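Local coordinates for protein terminal oxygenase component of carbazole 1,9a-dioxygenase (Sphingomonas, PDB 3GKQ) that probably dihydroxylates carbazole at its 1 and 9a positions, as the Rieske non-heme iron oxygenase of a system supplied with electrons by a ferredoxin, at residues Leu79-Glu84 with Ser92-Gly97; His31-Arg36 with Val49-Glu54. All coordinates share one frame; numbering follows the deposited sequence.

Contact 1 (Leu79-Glu84 with Ser92-Gly97); sequences LSDKVE and SCWYHG. With FES (Fe2/s2 (inorganic) cluster), chain H.
Trp94 reaches from the 92-97 loop into the turn of residues 79-84 and buries more surface there than any other residue of the two segments. Trp94 CB lies 3.4 Å from Glu84 OE2. Chi1 of 48° sets CG between the backbone N and the carbonyl carbon, which turns the indole toward the turn, and Lys82 CB sits over one face of the five-membered ring in a CH-pi contact, 3.9 Å from its centroid. Trp94 CD1 is 3.2 Å from Lys82 O, while Leu79 O lies at the ring edge near its plane. Trp94 NE1 is hydrogen-bonded to Thr78 O, and toward the far end CZ2 touches Asp81 CB. The loop that holds this indole is the second cluster-binding loop of a Rieske domain, Cys-Trp-Tyr-His-Gly: Cys93 SG binds one iron and His96 ND1 the other, and Cys72 and His74 of the other loop complete the ligation of the [2Fe-2S] cluster. Beside the cysteine, Leu79 CD2 packs against Cys93 CB at 3.7 Å, about at right angles to the CB-SG bond. Tyr95 N donates to Cys93 SG, a bond likely to draw charge from the thiolate. Glu84 is held at backbone and carboxylate alike: Glu84 O accepts a nearly straight bond from Ser92 N (2.8 Å), and one water ties Glu84 N to Lys82 O and Ser92 O. Its carboxylate stands across Trp94, the planes 53° apart. Lys82 NZ forms a salt bridge with Glu84 OE2 at 2.8 Å, coming from above the carboxylate plane, and OE2 also receives a water shared with Trp94 O. OE1 bonds to Tyr86 OH and forms a salt bridge with Lys191 of the second subunit, where Asp183 also accepts a hydrogen bond from His96 NE2.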
loop_
_atom_site.group_PDB
_atom_site.type_symbol
_atom_site.label_atom_id
_atom_site.label_comp_id
_atom_site.label_asym_id
_atom_site.label_seq_id
_atom_site.Cartn_x
_atom_site.Cartn_y
_atom_site.Cartn_z
ATOM N N LEU A 79 23.962 -4.877 3.544
ATOM C CA LEU A 79 25.103 -5.628 3.015
ATOM C C LEU A 79 24.693 -6.719 2.034
ATOM O O LEU A 79 25.286 -6.847 0.961
ATOM C CB LEU A 79 25.904 -6.251 4.160
ATOM C CG LEU A 79 26.568 -5.273 5.135
ATOM C CD1 LEU A 79 27.095 -6.032 6.352
ATOM C CD2 LEU A 79 27.690 -4.531 4.431
ATOM N N SER A 80 23.669 -7.488 2.397
ATOM C CA SER A 80 23.189 -8.586 1.560
ATOM C C SER A 80 22.604 -8.176 0.210
ATOM O O SER A 80 22.265 -9.042 -0.597
ATOM C CB SER A 80 22.165 -9.438 2.326
ATOM O OG SER A 80 20.981 -8.708 2.612
ATOM N N ASP A 81 22.469 -6.875 -0.046
ATOM C CA ASP A 81 21.955 -6.439 -1.345
ATOM C C ASP A 81 22.960 -6.825 -2.445
ATOM O O ASP A 81 22.602 -6.930 -3.617
ATOM C CB ASP A 81 21.721 -4.924 -1.370
ATOM C CG ASP A 81 20.379 -4.519 -0.746
ATOM O OD1 ASP A 81 19.622 -5.409 -0.300
ATOM O OD2 ASP A 81 20.086 -3.305 -0.707
ATOM N N LYS A 82 24.219 -7.011 -2.057
ATOM C CA LYS A 82 25.271 -7.421 -2.992
ATOM C C LYS A 82 26.462 -7.942 -2.198
ATOM O O LYS A 82 27.420 -7.209 -1.931
ATOM C CB LYS A 82 25.713 -6.259 -3.883
ATOM C CG LYS A 82 26.645 -6.706 -5.016
ATOM C CD LYS A 82 26.952 -5.587 -6.000
ATOM C CE LYS A 82 27.667 -6.132 -7.235
ATOM N NZ LYS A 82 28.906 -6.910 -6.889
ATOM N N VAL A 83 26.390 -9.213 -1.820
ATOM C CA VAL A 83 27.433 -9.846 -1.028
ATOM C C VAL A 83 28.774 -9.906 -1.753
ATOM O O VAL A 83 28.863 -10.391 -2.881
ATOM C CB VAL A 83 27.026 -11.280 -0.620
ATOM C CG1 VAL A 83 28.124 -11.910 0.232
ATOM C CG2 VAL A 83 25.711 -11.253 0.148
ATOM N N GLU A 84 29.809 -9.403 -1.089
ATOM C CA GLU A 84 31.167 -9.394 -1.624
ATOM C C GLU A 84 32.120 -9.761 -0.489
ATOM O O GLU A 84 32.196 -9.055 0.514
ATOM C CB GLU A 84 31.519 -8.007 -2.183
ATOM C CG GLU A 84 30.774 -7.657 -3.472
ATOM C CD GLU A 84 31.154 -6.298 -4.036
ATOM O OE1 GLU A 84 32.292 -5.840 -3.797
ATOM O OE2 GLU A 84 30.319 -5.693 -4.743
ATOM N N SER A 92 32.960 -7.520 2.704
ATOM C CA SER A 92 33.232 -6.121 2.410
ATOM C C SER A 92 31.978 -5.492 1.812
ATOM O O SER A 92 31.388 -6.040 0.876
ATOM C CB SER A 92 34.394 -5.994 1.409
ATOM O OG SER A 92 35.591 -6.570 1.913
ATOM N N CYS A 93 31.570 -4.348 2.356
ATOM C CA CYS A 93 30.394 -3.657 1.843
ATOM C C CYS A 93 30.624 -3.325 0.382
ATOM O O CYS A 93 31.701 -2.854 -0.007
ATOM C CB CYS A 93 30.118 -2.366 2.615
ATOM S SG CYS A 93 28.617 -1.490 2.043
ATOM N N TRP A 94 29.595 -3.567 -0.418
ATOM C CA TRP A 94 29.637 -3.325 -1.848
ATOM C C TRP A 94 29.696 -1.856 -2.255
ATOM O O TRP A 94 29.943 -1.549 -3.422
ATOM C CB TRP A 94 28.414 -3.965 -2.499
ATOM C CG TRP A 94 27.116 -3.635 -1.788
ATOM C CD1 TRP A 94 26.547 -4.324 -0.753
ATOM C CD2 TRP A 94 26.238 -2.531 -2.066
ATOM N NE1 TRP A 94 25.364 -3.719 -0.371
ATOM C CE2 TRP A 94 25.154 -2.617 -1.162
ATOM C CE3 TRP A 94 26.265 -1.479 -2.994
ATOM C CZ2 TRP A 94 24.098 -1.688 -1.156
ATOM C CZ3 TRP A 94 25.213 -0.550 -2.990
ATOM C CH2 TRP A 94 24.145 -0.666 -2.072
ATOM N N TYR A 95 29.472 -0.946 -1.311
ATOM C CA TYR A 95 29.475 0.473 -1.648
ATOM C C TYR A 95 30.856 1.134 -1.536
ATOM O O TYR A 95 31.387 1.623 -2.532
ATOM C CB TYR A 95 28.451 1.221 -0.773
ATOM C CG TYR A 95 27.938 2.521 -1.369
ATOM C CD1 TYR A 95 28.478 3.038 -2.548
ATOM C CD2 TYR A 95 26.927 3.251 -0.734
ATOM C CE1 TYR A 95 28.030 4.251 -3.080
ATOM C CE2 TYR A 95 26.472 4.469 -1.257
ATOM C CZ TYR A 95 27.027 4.959 -2.425
ATOM O OH TYR A 95 26.586 6.154 -2.944
ATOM N N HIS A 96 31.431 1.156 -0.335
ATOM C CA HIS A 96 32.748 1.767 -0.140
ATOM C C HIS A 96 33.763 0.802 0.471
ATOM O O HIS A 96 34.770 1.225 1.041
ATOM C CB HIS A 96 32.658 3.015 0.749
ATOM C CG HIS A 96 31.597 3.986 0.334
ATOM N ND1 HIS A 96 30.304 3.922 0.812
ATOM C CD2 HIS A 96 31.636 5.041 -0.513
ATOM C CE1 HIS A 96 29.593 4.899 0.276
ATOM N NE2 HIS A 96 30.376 5.592 -0.531
ATOM N N GLY A 97 33.475 -0.492 0.372
ATOM C CA GLY A 97 34.386 -1.504 0.868
ATOM C C GLY A 97 34.724 -1.594 2.344
ATOM O O GLY A 97 35.782 -2.133 2.683
HETATM FE FE1 FES H . 28.995 0.413 3.262
HETATM FE FE2 FES H . 29.974 2.900 2.548
HETATM S S1 FES H . 31.185 1.078 2.907
HETATM S S2 FES H . 27.776 2.221 2.821
HETATM O O HOH W 1 28.975 -7.326 0.619
HETATM O O HOH W 2 30.235 -3.246 -5.470
#

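Contact 2 (His31-Arg36 with Val49-Glu54); sequences HWYPVR and VQLLGE
Val49, Leu51 and Leu52 meet Arg36, Val35 and Tyr33 where the edge strands of two antiparallel sheets of the Rieske region, 31-35 and 47-51, come together. Residues 49-54 are the end of strand 47-51 and the type I' turn of its beta hairpin with strand 54-61. The touching parts run in nearly opposite directions, 160° apart, and side chains alone join them. Val49 CG1 lies over one face of the Arg36 guanidinium, 3.2 Å from Arg36 NH1, with the two side chains meeting tip to tip; bends at chi2 and chi3 bring the arginine end back to the valine. Gln50 points the other way and bonds through NE2 to Ile290 O. Leu51 turns inward again, its CG between the backbone N and the carbonyl carbon (chi1 75°), and Leu51 CD1 reaches both Val35 CG1 at 3.5 Å and Tyr33 CB at 3.9 Å. From Leu51 to Glu54 the turn is closed by backbone bonds in both directions between these two residues. Leu52, the first corner of the turn, lies at about a right angle across Tyr33, whose OH is hydrogen-bonded to Phe28 O. Leu52 CD2 touches Tyr33 CE2 at 3.8 Å, while Leu52 CD1 stands over the centre of the phenol ring, 3.9 Å from its centroid and 13° off the normal.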
loop_
_atom_site.group_PDB
_atom_site.type_symbol
_atom_site.label_atom_id
_atom_site.label_comp_id
_atom_site.label_asym_id
_atom_site.label_seq_id
_atom_site.Cartn_x
_atom_site.Cartn_y
_atom_site.Cartn_z
ATOM N N HIS A 31 15.685 -13.968 24.029
ATOM C CA HIS A 31 15.335 -15.379 23.899
ATOM C C HIS A 31 15.955 -15.919 22.611
ATOM O O HIS A 31 16.300 -15.145 21.711
ATOM C CB HIS A 31 13.814 -15.557 23.818
ATOM C CG HIS A 31 13.098 -15.331 25.115
ATOM N ND1 HIS A 31 12.999 -16.301 26.090
ATOM C CD2 HIS A 31 12.422 -14.256 25.584
ATOM C CE1 HIS A 31 12.290 -15.835 27.102
ATOM N NE2 HIS A 31 11.927 -14.595 26.820
ATOM N N TRP A 32 16.088 -17.244 22.530
ATOM C CA TRP A 32 16.633 -17.900 21.345
ATOM C C TRP A 32 15.494 -18.173 20.373
ATOM O O TRP A 32 14.391 -18.530 20.784
ATOM C CB TRP A 32 17.290 -19.245 21.693
ATOM C CG TRP A 32 18.567 -19.150 22.465
ATOM C CD1 TRP A 32 18.716 -19.217 23.820
ATOM C CD2 TRP A 32 19.884 -18.991 21.923
ATOM N NE1 TRP A 32 20.044 -19.115 24.156
ATOM C CE2 TRP A 32 20.783 -18.976 23.011
ATOM C CE3 TRP A 32 20.389 -18.862 20.622
ATOM C CZ2 TRP A 32 22.167 -18.837 22.838
ATOM C CZ3 TRP A 32 21.767 -18.722 20.448
ATOM C CH2 TRP A 32 22.637 -18.711 21.554
ATOM N N TYR A 33 15.777 -18.020 19.087
ATOM C CA TYR A 33 14.796 -18.252 18.039
ATOM C C TYR A 33 15.456 -18.948 16.856
ATOM O O TYR A 33 16.550 -18.572 16.443
ATOM C CB TYR A 33 14.220 -16.924 17.536
ATOM C CG TYR A 33 13.334 -16.189 18.517
ATOM C CD1 TYR A 33 11.979 -16.507 18.641
ATOM C CD2 TYR A 33 13.848 -15.165 19.313
ATOM C CE1 TYR A 33 11.156 -15.817 19.533
ATOM C CE2 TYR A 33 13.040 -14.471 20.205
ATOM C CZ TYR A 33 11.695 -14.802 20.310
ATOM O OH TYR A 33 10.900 -14.114 21.192
ATOM N N PRO A 34 14.806 -19.983 16.306
ATOM C CA PRO A 34 15.373 -20.689 15.153
ATOM C C PRO A 34 15.014 -19.840 13.932
ATOM O O PRO A 34 13.906 -19.311 13.857
ATOM C CB PRO A 34 14.639 -22.026 15.177
ATOM C CG PRO A 34 13.276 -21.644 15.688
ATOM C CD PRO A 34 13.602 -20.670 16.811
ATOM N N VAL A 35 15.929 -19.699 12.979
ATOM C CA VAL A 35 15.641 -18.872 11.812
ATOM C C VAL A 35 15.777 -19.567 10.467
ATOM O O VAL A 35 15.187 -19.129 9.477
ATOM C CB VAL A 35 16.540 -17.618 11.781
ATOM C CG1 VAL A 35 16.283 -16.768 13.012
ATOM C CG2 VAL A 35 18.008 -18.029 11.716
ATOM N N ARG A 36 16.543 -20.652 10.426
ATOM C CA ARG A 36 16.752 -21.353 9.167
ATOM C C ARG A 36 17.211 -22.792 9.425
ATOM O O ARG A 36 17.677 -23.122 10.519
ATOM C CB ARG A 36 17.818 -20.594 8.360
ATOM C CG ARG A 36 17.614 -20.564 6.854
ATOM C CD ARG A 36 17.109 -19.215 6.352
ATOM N NE ARG A 36 15.720 -18.977 6.720
ATOM C CZ ARG A 36 15.009 -17.921 6.339
ATOM N NH1 ARG A 36 15.550 -16.986 5.566
ATOM N NH2 ARG A 36 13.751 -17.798 6.735
ATOM N N VAL A 49 18.362 -12.924 6.733
ATOM C CA VAL A 49 17.125 -13.313 7.400
ATOM C C VAL A 49 16.644 -12.119 8.216
ATOM O O VAL A 49 17.394 -11.163 8.444
ATOM C CB VAL A 49 17.318 -14.506 8.382
ATOM C CG1 VAL A 49 17.745 -15.764 7.627
ATOM C CG2 VAL A 49 18.342 -14.141 9.441
ATOM N N GLN A 50 15.392 -12.172 8.649
ATOM C CA GLN A 50 14.840 -11.107 9.473
ATOM C C GLN A 50 13.986 -11.739 10.558
ATOM O O GLN A 50 13.128 -12.570 10.270
ATOM C CB GLN A 50 13.982 -10.146 8.643
ATOM C CG GLN A 50 13.420 -8.975 9.457
ATOM C CD GLN A 50 12.593 -8.010 8.619
ATOM O OE1 GLN A 50 12.972 -7.659 7.501
ATOM N NE2 GLN A 50 11.469 -7.565 9.162
ATOM N N LEU A 51 14.246 -11.373 11.807
ATOM C CA LEU A 51 13.458 -11.892 12.915
ATOM C C LEU A 51 13.285 -10.771 13.926
ATOM O O LEU A 51 14.215 -9.998 14.180
ATOM C CB LEU A 51 14.133 -13.100 13.577
ATOM C CG LEU A 51 15.341 -12.865 14.482
ATOM C CD1 LEU A 51 15.644 -14.137 15.262
ATOM C CD2 LEU A 51 16.536 -12.439 13.652
ATOM N N LEU A 52 12.087 -10.678 14.493
ATOM C CA LEU A 52 11.780 -9.637 15.467
ATOM C C LEU A 52 12.082 -8.240 14.933
ATOM O O LEU A 52 12.479 -7.347 15.683
ATOM C CB LEU A 52 12.535 -9.888 16.777
ATOM C CG LEU A 52 11.930 -10.982 17.664
ATOM C CD1 LEU A 52 12.184 -12.359 17.052
ATOM C CD2 LEU A 52 12.538 -10.907 19.052
ATOM N N GLY A 53 11.890 -8.063 13.627
ATOM C CA GLY A 53 12.123 -6.775 12.995
ATOM C C GLY A 53 13.577 -6.424 12.716
ATOM O O GLY A 53 13.860 -5.363 12.165
ATOM N N GLU A 54 14.500 -7.304 13.090
ATOM C CA GLU A 54 15.921 -7.049 12.879
ATOM C C GLU A 54 16.475 -7.819 11.679
ATOM O O GLU A 54 16.223 -9.012 11.523
ATOM C CB GLU A 54 16.696 -7.408 14.155
ATOM C CG GLU A 54 16.378 -6.470 15.331
ATOM C CD GLU A 54 17.066 -6.868 16.638
ATOM O OE1 GLU A 54 18.156 -7.471 16.596
ATOM O OE2 GLU A 54 16.519 -6.555 17.716
#

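Both contacts are largely buried and belong to the Rieske region, but their centres lie 22 Å apart and they do not touch. Contact 2 joins the edges of two sheets much nearer the centre of the chain, where strand 282-289 of the larger sheet also packs on it; its chemistry is almost wholly apolar, and no other subunit reaches it. Contact 1 joins two largely loop segments at the cluster end, with Lys82 and Asp81 exposed, through an aromatic face, a backbone hydrogen bond and waters, and one segment also ligates the cluster. The second subunit closes over that end and supplies polar partners. Strand 54-61, paired with strand 47-51 of contact 2, leads through strand 64-69 toward contact 1.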